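Local coordinates for SWD1-like protein (Myceliophthora thermophila, PDB 6E29) that probably serves as Swd1 (Cps50), a WD-repeat beta-propeller subunit of the COMPASS histone H3K4 methyltransferase complex, at residues S84-Q87 / G88-I92. Numbering follows the deposited sequence.
Sequences SACQ and GWKVI
The indole of Trp89 meets Gln87 at an edge: the carbonyl oxygen Gln87 O lies near the ring plane, 3.2 Å from Trp89 CD1. The CB of Trp89 points away from residues 84-87, and its exposed indole touches Pro110. Both residues belong to the tight turn of a beta hairpin that joins the two middle strands, 81-86 and 90-95, of one four-stranded blade in a seven-bladed WD-repeat propeller. Residues Cys86 to Trp89 form a type I beta turn, closed by a weak hydrogen bond from Trp89 N to Cys86 O at 3.5 Å. Trp89, in the left-handed region (phi 80°), is the G1 bulge residue that follows this turn and brings the chain into strand 90-95.

Beyond the turn the strands run antiparallel. Ser84 and Ile92 make a hydrogen-bonded pair, Ser84 N to Ile92 O and Ile92 N to Ser84 O both measuring 2.9 Å and both nearly straight. A longer, more bent bond follows from Cys86 N to Lys90 O, 3.1 Å with 141° at the hydrogen; that same oxygen also receives a CA-H...O contact from Ala85. On one face of the blade Ala85 CB packs 4.0 Å from Val91 CG2, and both side chains reach Val111 of the next blade's first strand, 111-117.

Ser84 and Ile92 occupy the other face. There Ser84 OG is hydrogen-bonded to His66 NE2 and Trp94 NE1, two bonds of the His-Ser/Thr-Trp hydrogen-bond network characteristic of WD repeats, whereas Lys90 sends its NZ to Gly65 O. Gln87 O, besides edging the indole, accepts a hydrogen bond from Lys68 NZ. With its sulfur between the backbone N and carbonyl carbon (chi1 69°), Cys86 lies against Gly88, with SG 3.2 Å from Gly88 N and 3.5 Å from Gly88 CA.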
ATOM      1  N   SER B  84       9.814   2.038   7.130  1.00 31.81           N
ATOM      2  CA  SER B  84       9.951   2.799   5.890  1.00 37.38           C
ATOM      3  C   SER B  84      10.719   1.996   4.843  1.00 33.23           C
ATOM      4  O   SER B  84      11.637   1.234   5.162  1.00 32.75           O
ATOM      5  CB  SER B  84      10.663   4.152   6.146  1.00 32.02           C
ATOM      6  OG  SER B  84      11.936   3.961   6.815  1.00 34.68           O
ATOM      7  N   ALA B  85      10.376   2.200   3.581  1.00 29.88           N
ATOM      8  CA  ALA B  85      11.035   1.479   2.506  1.00 30.53           C
ATOM      9  C   ALA B  85      11.409   2.465   1.413  1.00 33.09           C
ATOM     10  O   ALA B  85      10.761   3.497   1.280  1.00 36.50           O
ATOM     11  CB  ALA B  85      10.107   0.400   1.936  1.00 28.68           C
ATOM     12  N   CYS B  86      12.430   2.149   0.607  1.00 33.58           N
ATOM     13  CA  CYS B  86      12.866   3.101  -0.410  1.00 40.91           C
ATOM     14  C   CYS B  86      13.176   2.400  -1.721  1.00 43.66           C
ATOM     15  O   CYS B  86      13.269   1.179  -1.793  1.00 33.74           O
ATOM     16  CB  CYS B  86      14.099   3.904   0.050  1.00 42.08           C
ATOM     17  SG  CYS B  86      15.628   2.975   0.179  1.00 40.44           S
ATOM     18  N   GLN B  87      13.379   3.207  -2.764  1.00 38.68           N
ATOM     19  CA  GLN B  87      13.843   2.683  -4.040  1.00 46.20           C
ATOM     20  C   GLN B  87      15.285   2.232  -3.988  1.00 50.19           C
ATOM     21  O   GLN B  87      15.737   1.564  -4.926  1.00 48.95           O
ATOM     22  CB  GLN B  87      13.697   3.734  -5.138  1.00 40.44           C
ATOM     23  CG  GLN B  87      12.273   4.000  -5.532  1.00 43.85           C
ATOM     24  CD  GLN B  87      12.123   5.173  -6.482  1.00 59.93           C
ATOM     25  OE1 GLN B  87      13.069   5.943  -6.714  1.00 60.45           O
ATOM     26  NE2 GLN B  87      10.922   5.321  -7.044  1.00 58.21           N
ATOM     27  N   GLY B  88      16.015   2.614  -2.941  1.00 49.32           N
ATOM     28  CA  GLY B  88      17.401   2.218  -2.796  1.00 52.76           C
ATOM     29  C   GLY B  88      17.569   0.877  -2.118  1.00 50.76           C
ATOM     30  O   GLY B  88      18.630   0.626  -1.535  1.00 54.10           O
ATOM     31  N   TRP B  89      16.523   0.029  -2.161  1.00 42.44           N
ATOM     32  CA  TRP B  89      16.559  -1.397  -1.783  1.00 45.02           C
ATOM     33  C   TRP B  89      16.480  -1.652  -0.276  1.00 54.39           C
ATOM     34  O   TRP B  89      16.765  -2.757   0.176  1.00 49.42           O
ATOM     35  CB  TRP B  89      17.818  -2.122  -2.308  1.00 41.74           C
ATOM     36  CG  TRP B  89      18.154  -1.902  -3.754  1.00 50.80           C
ATOM     37  CD1 TRP B  89      17.469  -1.121  -4.659  1.00 50.95           C
ATOM     38  CD2 TRP B  89      19.251  -2.480  -4.478  1.00 58.07           C
ATOM     39  NE1 TRP B  89      18.083  -1.173  -5.890  1.00 61.73           N
ATOM     40  CE2 TRP B  89      19.175  -1.998  -5.808  1.00 59.96           C
ATOM     41  CE3 TRP B  89      20.293  -3.355  -4.133  1.00 51.15           C
ATOM     42  CZ2 TRP B  89      20.094  -2.373  -6.796  1.00 55.77           C
ATOM     43  CZ3 TRP B  89      21.197  -3.735  -5.116  1.00 58.22           C
ATOM     44  CH2 TRP B  89      21.092  -3.245  -6.432  1.00 69.12           C
ATOM     45  N   LYS B  90      16.114  -0.680   0.538  1.00 41.92           N
ATOM     46  CA  LYS B  90      16.230  -0.834   1.977  1.00 42.46           C
ATOM     47  C   LYS B  90      14.875  -0.708   2.665  1.00 49.74           C
ATOM     48  O   LYS B  90      13.972   0.011   2.209  1.00 35.51           O
ATOM     49  CB  LYS B  90      17.195   0.216   2.549  1.00 46.23           C
ATOM     50  CG  LYS B  90      18.558   0.220   1.881  1.00 57.57           C
ATOM     51  CD  LYS B  90      19.427   1.431   2.326  1.00 61.46           C
ATOM     52  CE  LYS B  90      19.847   1.383   3.784  1.00 67.20           C
ATOM     53  NZ  LYS B  90      20.618   2.614   4.171  1.00 55.33           N
ATOM     54  N   VAL B  91      14.743  -1.432   3.770  1.00 36.94           N
ATOM     55  CA  VAL B  91      13.618  -1.315   4.698  1.00 35.61           C
ATOM     56  C   VAL B  91      14.195  -1.096   6.100  1.00 42.46           C
ATOM     57  O   VAL B  91      15.118  -1.821   6.517  1.00 41.16           O
ATOM     58  CB  VAL B  91      12.727  -2.575   4.669  1.00 39.82           C
ATOM     59  CG1 VAL B  91      11.651  -2.496   5.720  1.00 33.50           C
ATOM     60  CG2 VAL B  91      12.069  -2.749   3.303  1.00 32.71           C
ATOM     61  N   ILE B  92      13.649  -0.118   6.828  1.00 40.80           N
ATOM     62  CA  ILE B  92      14.140   0.245   8.165  1.00 41.64           C
ATOM     63  C   ILE B  92      12.961   0.309   9.126  1.00 37.93           C
ATOM     64  O   ILE B  92      11.904   0.856   8.783  1.00 37.93           O
ATOM     65  CB  ILE B  92      14.889   1.599   8.147  1.00 42.79           C
ATOM     66  CG1 ILE B  92      16.178   1.505   7.318  1.00 56.24           C
ATOM     67  CG2 ILE B  92      15.153   2.117   9.572  1.00 41.76           C
ATOM     68  CD1 ILE B  92      16.891   2.872   7.164  1.00 46.73           C
TER